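Local atomic coordinates of putative cell wall hydrolase phosphatase-associated protein (Clostridioides difficile, PDB entry 7CFL), a protein that probably acts as a cysteine-type endopeptidase on bacterial cell-wall peptidoglycan, an autolysin activity carried by this NlpC/P60 catalytic domain. Residues T69-R73 with G74-S78. Sequence-based numbering, arbitrary orientation.
Sequences TYVNR and GDLRS
A type I beta turn from Asn-72 to Asp-75 reverses the chain beyond Val-71, with Arg-73 and Gly-74 at its two corners; Gly-74 sits exposed in a backbone conformation not special to glycine. The turn is closed by Asp-75 N, which lies 2.9 Å from Asn-72 O; the N-H...O angle is 155°, and the donor sits above the carbonyl plane. A second link runs through a water that accepts from Asn-72 N at 3.0 Å and donates to Asp-75 OD1 at 3.1 Å; with CG anti to its own N (chi1 -168°), the short acidic side chain is placed where that water can join it to the start of the turn. The same OD1 also makes a long, weak ion pair with Arg-136.

Strand 69-71 is an outermost strand of the antiparallel sheet in this NlpC/P60 (peptidase C40) domain, hydrogen-bonded to strand 131-136, and the turn leads from it toward strand 81-84. Beta-branched Val-71 suits the strand and is buried: with CG1 anti to the backbone N (chi1 177°), that methyl comes 3.6 Å from Asp-75 O and 4.2 Å from Leu-76 CD2. Leu-76, just past the turn, brings CG within 3.5 Å of Arg-73 O, and its side chain also touches Ile-122. Arg-73, extended from CG to NE, has the length to carry NH2 to hydrogen bonds with Asn-123 OD1 and Ser-128 OG, while the side chain touches Tyr-131.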
# COMPACT_ATOMS: atom_id res chain seq x y z
N THR A 69 12.75 -4.44 5.29
CA THR A 69 13.90 -4.58 4.36
C THR A 69 13.66 -3.65 3.17
O THR A 69 12.62 -3.81 2.50
CB THR A 69 14.09 -6.04 3.92
OG1 THR A 69 14.18 -6.87 5.08
CG2 THR A 69 15.34 -6.20 3.07
N TYR A 70 14.60 -2.75 2.87
CA TYR A 70 14.51 -1.93 1.64
C TYR A 70 14.54 -2.87 0.42
O TYR A 70 15.34 -3.86 0.38
CB TYR A 70 15.62 -0.86 1.58
CG TYR A 70 15.60 -0.09 0.29
CD1 TYR A 70 15.02 1.17 0.19
CD2 TYR A 70 16.22 -0.62 -0.84
CE1 TYR A 70 15.02 1.86 -1.01
CE2 TYR A 70 16.19 0.05 -2.05
CZ TYR A 70 15.62 1.30 -2.13
OH TYR A 70 15.65 1.93 -3.34
N VAL A 71 13.68 -2.57 -0.55
CA VAL A 71 13.57 -3.32 -1.84
C VAL A 71 13.74 -2.33 -2.99
O VAL A 71 13.10 -1.26 -2.96
CB VAL A 71 12.21 -4.06 -1.91
CG1 VAL A 71 12.03 -4.77 -3.24
CG2 VAL A 71 12.01 -5.01 -0.72
N ASN A 72 14.60 -2.64 -3.97
CA ASN A 72 14.66 -1.84 -5.22
C ASN A 72 13.37 -2.06 -6.02
O ASN A 72 12.90 -3.18 -6.07
CB ASN A 72 15.88 -2.20 -6.08
CG ASN A 72 17.17 -1.65 -5.53
OD1 ASN A 72 18.10 -2.41 -5.25
ND2 ASN A 72 17.24 -0.34 -5.36
N ARG A 73 12.95 -1.05 -6.78
CA ARG A 73 11.69 -1.13 -7.59
C ARG A 73 11.81 -2.29 -8.59
O ARG A 73 10.81 -2.89 -8.86
CB ARG A 73 11.41 0.22 -8.26
CG ARG A 73 10.17 0.23 -9.15
CD ARG A 73 9.91 1.60 -9.73
NE ARG A 73 8.85 1.61 -10.73
CZ ARG A 73 8.24 2.71 -11.19
NH1 ARG A 73 8.60 3.91 -10.77
NH2 ARG A 73 7.26 2.58 -12.07
N GLY A 74 12.99 -2.60 -9.16
CA GLY A 74 13.12 -3.75 -10.09
C GLY A 74 13.00 -5.13 -9.43
O GLY A 74 12.82 -6.12 -10.17
N ASP A 75 13.09 -5.22 -8.09
CA ASP A 75 13.10 -6.48 -7.29
C ASP A 75 11.78 -6.65 -6.52
O ASP A 75 11.74 -7.52 -5.62
CB ASP A 75 14.25 -6.46 -6.27
CG ASP A 75 14.54 -7.79 -5.58
OD1 ASP A 75 14.49 -7.81 -4.30
OD2 ASP A 75 14.83 -8.79 -6.32
N LEU A 76 10.74 -5.87 -6.81
CA LEU A 76 9.43 -6.00 -6.10
C LEU A 76 8.89 -7.42 -6.21
O LEU A 76 8.93 -8.00 -7.33
CB LEU A 76 8.44 -5.00 -6.68
CG LEU A 76 8.64 -3.56 -6.22
CD1 LEU A 76 7.76 -2.61 -7.03
CD2 LEU A 76 8.31 -3.42 -4.74
N ARG A 77 8.35 -7.93 -5.10
CA ARG A 77 7.72 -9.26 -4.95
C ARG A 77 6.31 -9.02 -4.41
O ARG A 77 6.14 -7.99 -3.73
CB ARG A 77 8.45 -10.13 -3.92
CG ARG A 77 9.78 -10.71 -4.39
CD ARG A 77 10.25 -11.62 -3.27
NE ARG A 77 11.69 -11.85 -3.26
CZ ARG A 77 12.33 -12.50 -2.30
NH1 ARG A 77 13.64 -12.66 -2.38
NH2 ARG A 77 11.68 -12.98 -1.25
N SER A 78 5.38 -9.92 -4.71
CA SER A 78 4.03 -9.98 -4.07
C SER A 78 4.16 -9.76 -2.57
O SER A 78 5.01 -10.43 -1.95
CB SER A 78 3.42 -11.31 -4.35
OG SER A 78 3.40 -11.53 -5.74
O HOH W 1 16.01 -5.23 -3.64